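Local coordinates for cell cycle serine/threonine-protein kinase CDC5/MSD2 (Saccharomyces cerevisiae, PDB 6MF4) that is a cell-cycle protein kinase required for mitotic exit that phosphorylates Scc1 and Net1, its C-terminal polo-box domain, the part modelled here, recognising substrates, at residues 148-153 / 199-204. Numbering follows the deposited sequence.
Sequences EGWVAS and FLRRYT
One indole, that of Trp150, receives two different partners from 199-204 on the same face: the edge of Phe199 over its five-membered ring and the length of Arg201 over its six-membered ring. Phe199 comes in with CZ leading, 3.8 Å from Trp150 CG, an edge-to-face pair whose ring planes stand at 70°. Its CG lies between the backbone N and the carbonyl carbon (chi1 74°), which swings the ring toward the indole. Beside it the Arg201 chain, extended from CG to NE, runs across the benzo half. Arg201 CG makes a CH-pi contact there, and farther out Arg201 NE sits 3.6 Å from Trp150 CZ3, with the guanidinium tilted just 15° from the indole plane, almost flat against it. Trp150 NE1 donates to a water at 3.1 Å, and that water donates to Arg201 O at 2.7 Å, so the pyrrole N-H is satisfied and the indole's rotation is restrained. Ser58 and Leu62 of helix 56-82 also pack on Trp150, and Ile142 touches both Trp150 and Phe199. The backbones of Arg201 and Arg202 both pair with Glu213 of strand 209-214, a classic beta bulge. The contact joins the last strand of polo box 1 to the start of the first strand of polo box 2, part of the buried interface between the two antiparallel sheets of the tandem polo-box fold.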
ATOM      1  N   GLU A 148       2.257  19.109  -5.493  1.00 35.51           N
ATOM      2  CA  GLU A 148       2.746  17.963  -4.724  1.00 36.71           C
ATOM      3  C   GLU A 148       1.960  16.681  -5.004  1.00 26.87           C
ATOM      4  O   GLU A 148       2.287  15.620  -4.472  1.00 35.12           O
ATOM      5  CB  GLU A 148       2.699  18.280  -3.225  1.00 36.54           C
ATOM      6  CG  GLU A 148       3.656  19.388  -2.797  1.00 37.66           C
ATOM      7  N   GLY A 149       0.926  16.780  -5.831  1.00 30.53           N
ATOM      8  CA  GLY A 149       0.110  15.629  -6.176  1.00 24.07           C
ATOM      9  C   GLY A 149      -1.044  15.455  -5.206  1.00 23.63           C
ATOM     10  O   GLY A 149      -2.206  15.587  -5.587  1.00 27.39           O
ATOM     11  N   TRP A 150      -0.714  15.141  -3.957  1.00 21.29           N
ATOM     12  CA  TRP A 150      -1.693  15.059  -2.877  1.00 20.89           C
ATOM     13  C   TRP A 150      -1.356  16.069  -1.794  1.00 23.36           C
ATOM     14  O   TRP A 150      -0.184  16.313  -1.508  1.00 22.02           O
ATOM     15  CB  TRP A 150      -1.725  13.664  -2.246  1.00 20.75           C
ATOM     16  CG  TRP A 150      -2.152  12.548  -3.137  1.00 19.85           C
ATOM     17  CD1 TRP A 150      -3.412  12.046  -3.280  1.00 23.27           C
ATOM     18  CD2 TRP A 150      -1.311  11.770  -3.992  1.00 19.35           C
ATOM     19  NE1 TRP A 150      -3.409  11.007  -4.180  1.00 21.17           N
ATOM     20  CE2 TRP A 150      -2.132  10.819  -4.632  1.00 24.23           C
ATOM     21  CE3 TRP A 150       0.054  11.790  -4.285  1.00 25.42           C
ATOM     22  CZ2 TRP A 150      -1.627   9.894  -5.543  1.00 27.24           C
ATOM     23  CZ3 TRP A 150       0.550  10.872  -5.190  1.00 27.68           C
ATOM     24  CH2 TRP A 150      -0.288   9.939  -5.809  1.00 22.13           C
ATOM     25  N   VAL A 151      -2.386  16.642  -1.183  1.00 19.48           N
ATOM     26  CA  VAL A 151      -2.212  17.465   0.004  1.00 21.02           C
ATOM     27  C   VAL A 151      -3.203  16.998   1.061  1.00 23.23           C
ATOM     28  O   VAL A 151      -4.327  16.606   0.739  1.00 20.73           O
ATOM     29  CB  VAL A 151      -2.411  18.967  -0.299  1.00 21.10           C
ATOM     30  CG1 VAL A 151      -3.791  19.220  -0.876  1.00 25.77           C
ATOM     31  CG2 VAL A 151      -2.185  19.805   0.959  1.00 30.88           C
ATOM     32  N   ALA A 152      -2.773  17.036   2.317  1.00 23.37           N
ATOM     33  CA  ALA A 152      -3.587  16.567   3.429  1.00 23.32           C
ATOM     34  C   ALA A 152      -3.878  17.703   4.398  1.00 21.48           C
ATOM     35  O   ALA A 152      -2.995  18.500   4.721  1.00 22.35           O
ATOM     36  CB  ALA A 152      -2.888  15.419   4.148  1.00 23.81           C
ATOM     37  N   SER A 153      -5.128  17.762   4.848  1.00 16.20           N
ATOM     38  CA  SER A 153      -5.570  18.725   5.848  1.00 17.49           C
ATOM     39  C   SER A 153      -6.037  18.006   7.112  1.00 19.94           C
ATOM     40  O   SER A 153      -6.825  17.064   7.050  1.00 18.22           O
ATOM     41  CB  SER A 153      -6.695  19.597   5.294  1.00 24.44           C
ATOM     42  OG  SER A 153      -6.195  20.518   4.344  1.00 28.37           O
ATOM     43  N   PHE A 199      -1.611   6.525   3.695  1.00 14.50           N
ATOM     44  CA  PHE A 199      -2.901   6.276   3.060  1.00 14.80           C
ATOM     45  C   PHE A 199      -2.704   5.520   1.751  1.00 13.16           C
ATOM     46  O   PHE A 199      -1.581   5.395   1.248  1.00 13.79           O
ATOM     47  CB  PHE A 199      -3.668   7.586   2.820  1.00 16.12           C
ATOM     48  CG  PHE A 199      -3.127   8.424   1.695  1.00 14.48           C
ATOM     49  CD1 PHE A 199      -1.967   9.161   1.855  1.00 19.30           C
ATOM     50  CD2 PHE A 199      -3.801   8.500   0.485  1.00 15.92           C
ATOM     51  CE1 PHE A 199      -1.475   9.943   0.821  1.00 25.25           C
ATOM     52  CE2 PHE A 199      -3.316   9.280  -0.549  1.00 17.07           C
ATOM     53  CZ  PHE A 199      -2.150   9.998  -0.381  1.00 20.04           C
ATOM     54  N   LEU A 200      -3.805   5.011   1.216  1.00 15.62           N
ATOM     55  CA  LEU A 200      -3.787   4.245  -0.021  1.00 16.13           C
ATOM     56  C   LEU A 200      -3.884   5.173  -1.225  1.00 14.75           C
ATOM     57  O   LEU A 200      -4.872   5.879  -1.386  1.00 16.56           O
ATOM     58  CB  LEU A 200      -4.942   3.246  -0.035  1.00 15.92           C
ATOM     59  CG  LEU A 200      -5.100   2.379  -1.282  1.00 18.92           C
ATOM     60  CD1 LEU A 200      -3.915   1.444  -1.406  1.00 15.31           C
ATOM     61  CD2 LEU A 200      -6.408   1.603  -1.214  1.00 17.90           C
ATOM     62  N   ARG A 201      -2.858   5.173  -2.066  1.00 15.24           N
ATOM     63  CA  ARG A 201      -2.847   6.033  -3.245  1.00 14.43           C
ATOM     64  C   ARG A 201      -3.559   5.389  -4.425  1.00 17.71           C
ATOM     65  O   ARG A 201      -4.284   6.054  -5.164  1.00 17.50           O
ATOM     66  CB  ARG A 201      -1.421   6.365  -3.659  1.00 18.25           C
ATOM     67  CG  ARG A 201      -0.661   7.250  -2.704  1.00 20.62           C
ATOM     68  CD  ARG A 201       0.808   7.248  -3.101  1.00 22.57           C
ATOM     69  NE  ARG A 201       1.499   8.440  -2.646  1.00 31.47           N
ATOM     70  CZ  ARG A 201       2.802   8.646  -2.785  1.00 30.35           C
ATOM     71  NH1 ARG A 201       3.576   7.731  -3.357  1.00 27.98           N
ATOM     72  NH2 ARG A 201       3.334   9.771  -2.333  1.00 27.95           N
ATOM     73  N   ARG A 202      -3.323   4.097  -4.618  1.00 16.13           N
ATOM     74  CA  ARG A 202      -3.904   3.386  -5.748  1.00 17.05           C
ATOM     75  C   ARG A 202      -4.047   1.913  -5.418  1.00 19.81           C
ATOM     76  O   ARG A 202      -3.180   1.325  -4.770  1.00 15.32           O
ATOM     77  CB  ARG A 202      -3.044   3.573  -7.004  1.00 18.44           C
ATOM     78  CG  ARG A 202      -3.603   2.894  -8.256  1.00 19.49           C
ATOM     79  CD  ARG A 202      -2.942   3.406  -9.530  1.00 19.81           C
ATOM     80  NE  ARG A 202      -1.512   3.122  -9.573  1.00 18.62           N
ATOM     81  CZ  ARG A 202      -0.670   3.644 -10.459  1.00 21.95           C
ATOM     82  NH1 ARG A 202      -1.107   4.498 -11.376  1.00 21.13           N
ATOM     83  NH2 ARG A 202       0.619   3.329 -10.413  1.00 23.55           N
ATOM     84  N   TYR A 203      -5.167   1.334  -5.836  1.00 17.19           N
ATOM     85  CA  TYR A 203      -5.343  -0.110  -5.788  1.00 19.00           C
ATOM     86  C   TYR A 203      -5.656  -0.611  -7.186  1.00 21.64           C
ATOM     87  O   TYR A 203      -6.218   0.119  -8.002  1.00 18.32           O
ATOM     88  CB  TYR A 203      -6.454  -0.509  -4.822  1.00 18.69           C
ATOM     89  CG  TYR A 203      -7.834  -0.124  -5.296  1.00 19.21           C
ATOM     90  CD1 TYR A 203      -8.564  -0.960  -6.133  1.00 23.85           C
ATOM     91  CD2 TYR A 203      -8.408   1.077  -4.908  1.00 18.90           C
ATOM     92  CE1 TYR A 203      -9.821  -0.609  -6.572  1.00 26.09           C
ATOM     93  CE2 TYR A 203      -9.671   1.434  -5.338  1.00 21.47           C
ATOM     94  CZ  TYR A 203     -10.371   0.587  -6.170  1.00 24.99           C
ATOM     95  OH  TYR A 203     -11.628   0.940  -6.605  1.00 30.81           O
ATOM     96  N   THR A 204      -5.275  -1.852  -7.458  1.00 18.58           N
ATOM     97  CA  THR A 204      -5.609  -2.495  -8.719  1.00 21.94           C
ATOM     98  C   THR A 204      -5.985  -3.937  -8.459  1.00 21.91           C
ATOM     99  O   THR A 204      -5.248  -4.671  -7.799  1.00 21.44           O
ATOM    100  CB  THR A 204      -4.449  -2.451  -9.720  1.00 21.74           C
ATOM    101  OG1 THR A 204      -3.973  -1.107  -9.847  1.00 20.11           O
ATOM    102  CG2 THR A 204      -4.905  -2.970 -11.088  1.00 25.58           C
TER
HETATM  103  O   HOH W   1      -5.165   8.498  -4.397  1.00 27.32           O